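Local coordinates for protein alpha-amylase/trypsin inhibitor (Eleusine coracana, PDB 1B1U) that inhibits both alpha-amylase and serine endopeptidases such as trypsin, and may protect ragi seeds against hydrolytic enzymes, at residues Arg46-Ile51 with Lys96-Val101; Ala59-Ile62 with Gly66-Thr69; Glu102-Leu105 with Gly111-Cys114. All coordinates share one frame; numbering follows the deposited sequence.

From the N terminus, helix 37-50 first supplies Arg46-Ile51, and helix 53-64 follows with Ala59-Ile62. Interaction 2 closes the shortest loop, three residues at the end of helix 53-64, where the chain turns into strand 67-68. It is nested inside the 44-residue loop closed by interaction 1, which brings Lys96-Val101 back onto helix 37-50. Interaction 3 comes afterwards in series, closing a five-residue loop in the C-terminal part. Arg46-Ile51 and Ala59-Ile62 touch, Ile51 on Ala59 and Leu48 on Val60. Interactions 1 and 3 have centres about 6 Å apart, and a probable hydrogen bond from Leu105 N to Val98 O joins them.

Interaction 1 of 3, residues Arg46-Ile51 with Lys96-Val101; sequences RQLEAI and KLVTEV
Leu48 reaches with one methyl, CD1, to the turn that follows helix 87-93 and meets the CG1 branch of Val98. The gap between Leu48 CD1 and Val98 CG1 is 3.3 Å, tighter than usual for two methyl carbons, and the two side chains cross at about a right angle, so the contact is made by single methyls and not along their lengths. In Val98, chi1 of -47° sets CG1 anti to the carbonyl carbon, which turns this branch to the helix. The same Leu48 CD1 lies 4.3 Å from Leu97 CB and 4.0 Å from the backbone Leu97 O, so one methyl spans both central residues of the turn.

That turn is a type I beta turn from Lys96 to Thr99, closed by Thr99 N to Lys96 O at 2.9 Å. Thr99 OG1 also approaches Lys96 O, at a short 2.5 Å, and probably donates to it as well. The backbones of Leu97 and Val98 also bond to Cys103 and Leu105. Leu48 also packs on Val60 of helix 53-64, and Leu97 on Tyr23 and Val24 of helix 19-29.

All three touching residues are buried, and only about 100 Å² is covered between the segments. With no polar bond joining them, the pairing of helix and turn rests on apolar packing, while the turn keeps its shape through its own backbone bond from Thr99 N to Lys96 O.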
loop_
_atom_site.group_PDB
_atom_site.type_symbol
_atom_site.label_atom_id
_atom_site.label_comp_id
_atom_site.label_asym_id
_atom_site.label_seq_id
_atom_site.Cartn_x
_atom_site.Cartn_y
_atom_site.Cartn_z
ATOM N N ARG A 46 1.461 -5.980 8.016
ATOM C CA ARG A 46 0.460 -6.876 8.607
ATOM C C ARG A 46 -0.793 -6.854 7.757
ATOM O O ARG A 46 -1.454 -7.870 7.580
ATOM C CB ARG A 46 0.103 -6.414 10.022
ATOM C CG ARG A 46 -0.442 -7.498 10.926
ATOM C CD ARG A 46 -0.255 -7.118 12.392
ATOM N NE ARG A 46 0.979 -7.670 12.960
ATOM C CZ ARG A 46 1.547 -7.237 14.082
ATOM N NH1 ARG A 46 0.997 -6.238 14.764
ATOM N NH2 ARG A 46 2.663 -7.808 14.530
ATOM N N GLN A 47 -1.110 -5.675 7.237
ATOM C CA GLN A 47 -2.281 -5.488 6.404
ATOM C C GLN A 47 -2.088 -6.079 5.010
ATOM O O GLN A 47 -3.001 -6.691 4.457
ATOM C CB GLN A 47 -2.605 -4.001 6.330
ATOM C CG GLN A 47 -3.171 -3.454 7.639
ATOM C CD GLN A 47 -3.595 -2.013 7.516
ATOM O OE1 GLN A 47 -2.961 -1.235 6.802
ATOM N NE2 GLN A 47 -4.676 -1.642 8.206
ATOM N N LEU A 48 -0.895 -5.915 4.452
ATOM C CA LEU A 48 -0.579 -6.442 3.128
ATOM C C LEU A 48 -0.561 -7.969 3.113
ATOM O O LEU A 48 -0.719 -8.594 2.065
ATOM C CB LEU A 48 0.790 -5.921 2.676
ATOM C CG LEU A 48 0.924 -5.220 1.326
ATOM C CD1 LEU A 48 2.228 -5.645 0.684
ATOM C CD2 LEU A 48 -0.260 -5.552 0.428
ATOM N N GLU A 49 -0.343 -8.557 4.283
ATOM C CA GLU A 49 -0.280 -10.008 4.453
ATOM C C GLU A 49 -1.684 -10.587 4.488
ATOM O O GLU A 49 -1.982 -11.583 3.831
ATOM C CB GLU A 49 0.436 -10.340 5.771
ATOM C CG GLU A 49 1.569 -11.353 5.659
ATOM C CD GLU A 49 2.673 -11.111 6.680
ATOM O OE1 GLU A 49 2.412 -11.242 7.897
ATOM O OE2 GLU A 49 3.807 -10.790 6.264
ATOM N N ALA A 50 -2.529 -9.950 5.290
ATOM C CA ALA A 50 -3.920 -10.345 5.463
ATOM C C ALA A 50 -4.540 -10.571 4.094
ATOM O O ALA A 50 -5.231 -11.564 3.856
ATOM C CB ALA A 50 -4.676 -9.247 6.214
ATOM N N ILE A 51 -4.267 -9.631 3.200
ATOM C CA ILE A 51 -4.758 -9.677 1.836
ATOM C C ILE A 51 -4.119 -10.868 1.130
ATOM O O ILE A 51 -2.957 -11.190 1.371
ATOM C CB ILE A 51 -4.387 -8.364 1.073
ATOM C CG1 ILE A 51 -5.038 -7.166 1.757
ATOM C CG2 ILE A 51 -4.837 -8.437 -0.382
ATOM C CD1 ILE A 51 -4.482 -5.853 1.292
ATOM N N LYS A 96 7.033 -1.143 -3.498
ATOM C CA LYS A 96 8.168 -1.913 -3.019
ATOM C C LYS A 96 7.803 -2.553 -1.688
ATOM O O LYS A 96 8.565 -3.344 -1.139
ATOM C CB LYS A 96 9.408 -1.013 -2.851
ATOM C CG LYS A 96 9.835 -0.228 -4.095
ATOM C CD LYS A 96 10.386 -1.133 -5.179
ATOM C CE LYS A 96 10.174 -0.532 -6.575
ATOM N NZ LYS A 96 10.176 -1.548 -7.680
ATOM N N LEU A 97 6.624 -2.215 -1.177
ATOM C CA LEU A 97 6.175 -2.755 0.093
ATOM C C LEU A 97 6.128 -4.279 0.108
ATOM O O LEU A 97 6.107 -4.899 1.169
ATOM C CB LEU A 97 4.792 -2.203 0.443
ATOM C CG LEU A 97 4.659 -0.724 0.810
ATOM C CD1 LEU A 97 3.174 -0.382 0.868
ATOM C CD2 LEU A 97 5.324 -0.427 2.153
ATOM N N VAL A 98 6.118 -4.897 -1.062
ATOM C CA VAL A 98 6.047 -6.344 -1.112
ATOM C C VAL A 98 7.418 -6.994 -1.314
ATOM O O VAL A 98 7.547 -8.215 -1.266
ATOM C CB VAL A 98 5.084 -6.822 -2.235
ATOM C CG1 VAL A 98 3.765 -6.035 -2.181
ATOM C CG2 VAL A 98 5.743 -6.668 -3.586
ATOM N N THR A 99 8.445 -6.186 -1.533
ATOM C CA THR A 99 9.774 -6.734 -1.739
ATOM C C THR A 99 10.367 -7.354 -0.474
ATOM O O THR A 99 10.002 -6.998 0.658
ATOM C CB THR A 99 10.747 -5.666 -2.274
ATOM O OG1 THR A 99 10.783 -4.552 -1.372
ATOM C CG2 THR A 99 10.310 -5.204 -3.653
ATOM N N GLU A 100 11.284 -8.292 -0.696
ATOM C CA GLU A 100 11.965 -9.020 0.371
ATOM C C GLU A 100 12.534 -8.082 1.434
ATOM O O GLU A 100 12.285 -8.262 2.624
ATOM C CB GLU A 100 13.071 -9.906 -0.232
ATOM C CG GLU A 100 14.420 -9.863 0.484
ATOM C CD GLU A 100 14.464 -10.725 1.737
ATOM O OE1 GLU A 100 14.684 -11.952 1.608
ATOM O OE2 GLU A 100 14.286 -10.174 2.852
ATOM N N VAL A 101 13.286 -7.076 1.000
ATOM C CA VAL A 101 13.875 -6.122 1.930
ATOM C C VAL A 101 12.758 -5.517 2.746
ATOM O O VAL A 101 12.939 -5.165 3.913
ATOM C CB VAL A 101 14.610 -4.990 1.196
ATOM C CG1 VAL A 101 14.105 -4.882 -0.234
ATOM C CG2 VAL A 101 14.414 -3.685 1.931
#

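Interaction 2 of 3, residues Ala59-Ile62 with Gly66-Thr69; sequences AVRI and GVVT
Arg61 brings its guanidinium up to the carbonyl oxygen of Gly66, just past the end of its own helix. Arg61 NH2 donates to Gly66 O at 3.2 Å, with 146° at the hydrogen; the donor sits somewhat out of the carbonyl plane. Arg61 NH1 adds a weak bond to the same oxygen at 3.4 Å, so two nitrogens share one acceptor. The chain is extended through chi1 and chi2 and bends at chi3 (58°), which brings the guanidinium there. Its stronger polar partner is Glu58, whose OE2 forms a salt bridge with Arg61 NH2. Replacing Arg61 by a leucine would probably leave Gly66 O without these donors and Glu58 without this salt-bridge partner.

At the edge of the guanidinium, in its plane, Val67 CG2 lies 3.7 Å from Arg61 NH2. Beside it, the buried Ile62 packs CG2 on Val67 CB at 3.9 Å. The Gly66 CA also makes a C-H...O contact with Ile62 O at 3.3 Å, and the positive phi of Gly66 marks where the chain leaves helical geometry.

The contact thus joins the last turns of helix 53-64 to strand 67-68, whose Val67 pairs with Glu75 of the antiparallel strand 74-75, while Ile62 bonds through its backbone to Arg77.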
loop_
_atom_site.group_PDB
_atom_site.type_symbol
_atom_site.label_atom_id
_atom_site.label_comp_id
_atom_site.label_asym_id
_atom_site.label_seq_id
_atom_site.Cartn_x
_atom_site.Cartn_y
_atom_site.Cartn_z
ATOM N N ALA A 59 -4.019 -3.804 -4.173
ATOM C CA ALA A 59 -4.216 -3.096 -2.909
ATOM C C ALA A 59 -3.204 -1.965 -2.733
ATOM O O ALA A 59 -3.505 -0.932 -2.118
ATOM C CB ALA A 59 -4.099 -4.074 -1.745
ATOM N N VAL A 60 -1.997 -2.167 -3.255
ATOM C CA VAL A 60 -0.951 -1.156 -3.162
ATOM C C VAL A 60 -1.273 -0.028 -4.142
ATOM O O VAL A 60 -1.172 1.140 -3.790
ATOM C CB VAL A 60 0.453 -1.759 -3.465
ATOM C CG1 VAL A 60 1.498 -0.650 -3.616
ATOM C CG2 VAL A 60 0.860 -2.681 -2.327
ATOM N N ARG A 61 -1.673 -0.386 -5.359
ATOM C CA ARG A 61 -2.041 0.612 -6.367
ATOM C C ARG A 61 -3.168 1.482 -5.829
ATOM O O ARG A 61 -3.183 2.698 -6.032
ATOM C CB ARG A 61 -2.500 -0.066 -7.662
ATOM C CG ARG A 61 -2.647 0.879 -8.853
ATOM C CD ARG A 61 -3.618 0.318 -9.903
ATOM N NE ARG A 61 -4.936 0.061 -9.334
ATOM C CZ ARG A 61 -5.795 1.023 -9.028
ATOM N NH1 ARG A 61 -5.468 2.283 -9.244
ATOM N NH2 ARG A 61 -6.964 0.740 -8.479
ATOM N N ILE A 62 -4.111 0.860 -5.131
ATOM C CA ILE A 62 -5.237 1.604 -4.576
ATOM C C ILE A 62 -4.745 2.589 -3.522
ATOM O O ILE A 62 -5.317 3.667 -3.349
ATOM C CB ILE A 62 -6.287 0.669 -3.909
ATOM C CG1 ILE A 62 -6.755 -0.418 -4.881
ATOM C CG2 ILE A 62 -7.470 1.491 -3.438
ATOM C CD1 ILE A 62 -7.758 -1.414 -4.259
ATOM N N GLY A 66 -5.896 5.135 -5.866
ATOM C CA GLY A 66 -7.305 5.144 -5.519
ATOM C C GLY A 66 -8.245 4.240 -6.289
ATOM O O GLY A 66 -7.866 3.523 -7.222
ATOM N N VAL A 67 -9.507 4.287 -5.887
ATOM C CA VAL A 67 -10.516 3.461 -6.526
ATOM C C VAL A 67 -11.933 3.869 -6.102
ATOM O O VAL A 67 -12.135 4.510 -5.059
ATOM C CB VAL A 67 -10.234 1.948 -6.200
ATOM C CG1 VAL A 67 -11.074 1.482 -5.025
ATOM C CG2 VAL A 67 -10.468 1.089 -7.432
ATOM N N VAL A 68 -12.904 3.527 -6.945
ATOM C CA VAL A 68 -14.307 3.808 -6.663
ATOM C C VAL A 68 -14.929 2.474 -6.248
ATOM O O VAL A 68 -14.857 1.496 -6.986
ATOM C CB VAL A 68 -15.095 4.357 -7.924
ATOM C CG1 VAL A 68 -16.303 5.153 -7.470
ATOM C CG2 VAL A 68 -14.213 5.230 -8.788
ATOM N N THR A 69 -15.505 2.434 -5.053
ATOM C CA THR A 69 -16.159 1.230 -4.547
ATOM C C THR A 69 -17.372 0.990 -5.444
ATOM O O THR A 69 -17.886 1.928 -6.047
ATOM C CB THR A 69 -16.649 1.444 -3.086
ATOM O OG1 THR A 69 -15.528 1.735 -2.246
ATOM C CG2 THR A 69 -17.362 0.209 -2.555
#

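Interaction 3 of 3, residues Glu102-Leu105 with Gly111-Cys114; sequences ECNL and GPFC
Pro112 presses its ring against the backbone of Leu105 and the amide of Asn104. The one C-H...O contact across the segments is made here: the C-H of Pro112 CA is directed at Leu105 O across 3.2 Å, with 157° at the hydrogen, close to straight. This oxygen also stands 3.7 Å from Gly111 O, so two carbonyls come near each other with the Pro112 C-H directed at one of them.

The van der Waals contacts gather on the proline ring. Pro112 CB lies 3.8 Å from Leu105 N, and Pro112 CG lies 3.7 Å from Asn104 OD1. The Asn104 side chain and the ring run side by side, pointing the same way. With CG anti to the backbone N (chi1 174°), the amide of Asn104 is carried to the proline although the CB of this residue points away from it. The CB of Leu105 points away as well, and its side chain packs instead on Leu48 and Glu49 of helix 37-50.

Backbone hydrogen bonding shapes the second segment. Phe113 N donates to Gly111 O at a short 2.6 Å, the i+2 to i bond of the inverse gamma turn centred on Pro112. Thr107 OG1 lies within hydrogen-bonding distance of both Gly111 O and Phe113 O, and can give its one hydrogen to them only in turn or shared.

Covalent bonds fix both sides: Cys103 is joined to Cys45 of helix 37-50, and Cys114 to Cys57 of helix 53-64. The two irregular segments, each tied by a disulfide to a helix, belong to the disulfide-braced fold of the cereal trypsin/alpha-amylase inhibitor family, with helices as its main regular structure.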
loop_
_atom_site.group_PDB
_atom_site.type_symbol
_atom_site.label_atom_id
_atom_site.label_comp_id
_atom_site.label_asym_id
_atom_site.label_seq_id
_atom_site.Cartn_x
_atom_site.Cartn_y
_atom_site.Cartn_z
ATOM N N GLU A 102 11.599 -5.383 2.117
ATOM C CA GLU A 102 10.458 -4.824 2.805
ATOM C C GLU A 102 9.592 -5.959 3.347
ATOM O O GLU A 102 10.115 -6.826 4.049
ATOM C CB GLU A 102 9.689 -3.889 1.870
ATOM C CG GLU A 102 10.491 -2.645 1.473
ATOM C CD GLU A 102 10.752 -1.690 2.639
ATOM O OE1 GLU A 102 9.919 -1.633 3.569
ATOM O OE2 GLU A 102 11.792 -0.991 2.626
ATOM N N CYS A 103 8.298 -5.992 3.032
ATOM C CA CYS A 103 7.449 -7.045 3.594
ATOM C C CYS A 103 7.702 -8.442 3.054
ATOM O O CYS A 103 7.265 -9.421 3.653
ATOM C CB CYS A 103 5.968 -6.699 3.436
ATOM S SG CYS A 103 5.546 -4.994 3.896
ATOM N N ASN A 104 8.407 -8.540 1.931
ATOM C CA ASN A 104 8.700 -9.843 1.344
ATOM C C ASN A 104 7.441 -10.701 1.323
ATOM O O ASN A 104 7.286 -11.604 2.152
ATOM C CB ASN A 104 9.783 -10.543 2.165
ATOM C CG ASN A 104 10.042 -11.956 1.701
ATOM O OD1 ASN A 104 10.471 -12.184 0.569
ATOM N ND2 ASN A 104 9.778 -12.919 2.575
ATOM N N LEU A 105 6.541 -10.408 0.383
ATOM C CA LEU A 105 5.273 -11.133 0.250
ATOM C C LEU A 105 4.973 -11.447 -1.213
ATOM O O LEU A 105 5.038 -10.558 -2.065
ATOM C CB LEU A 105 4.116 -10.297 0.832
ATOM C CG LEU A 105 4.015 -10.080 2.354
ATOM C CD1 LEU A 105 3.264 -8.787 2.652
ATOM C CD2 LEU A 105 3.298 -11.255 3.000
ATOM N N GLY A 111 5.775 -13.569 -6.826
ATOM C CA GLY A 111 6.935 -13.275 -6.008
ATOM C C GLY A 111 6.864 -11.930 -5.316
ATOM O O GLY A 111 5.952 -11.150 -5.589
ATOM N N PRO A 112 7.820 -11.625 -4.410
ATOM C CA PRO A 112 7.843 -10.349 -3.683
ATOM C C PRO A 112 8.190 -9.137 -4.564
ATOM O O PRO A 112 9.154 -8.403 -4.305
ATOM C CB PRO A 112 8.866 -10.587 -2.565
ATOM C CG PRO A 112 9.738 -11.672 -3.072
ATOM C CD PRO A 112 8.931 -12.512 -4.014
ATOM N N PHE A 113 7.385 -8.941 -5.608
ATOM C CA PHE A 113 7.560 -7.831 -6.536
ATOM C C PHE A 113 6.278 -7.604 -7.323
ATOM O O PHE A 113 5.588 -8.557 -7.682
ATOM C CB PHE A 113 8.713 -8.107 -7.513
ATOM C CG PHE A 113 8.524 -9.338 -8.355
ATOM C CD1 PHE A 113 8.600 -10.602 -7.793
ATOM C CD2 PHE A 113 8.276 -9.235 -9.718
ATOM C CE1 PHE A 113 8.432 -11.738 -8.569
ATOM C CE2 PHE A 113 8.106 -10.375 -10.502
ATOM C CZ PHE A 113 8.185 -11.624 -9.926
ATOM N N CYS A 114 5.965 -6.334 -7.571
ATOM C CA CYS A 114 4.784 -5.940 -8.335
ATOM C C CYS A 114 5.262 -5.380 -9.671
ATOM O O CYS A 114 6.035 -4.424 -9.698
ATOM C CB CYS A 114 4.004 -4.857 -7.590
ATOM S SG CYS A 114 2.949 -5.479 -6.251
#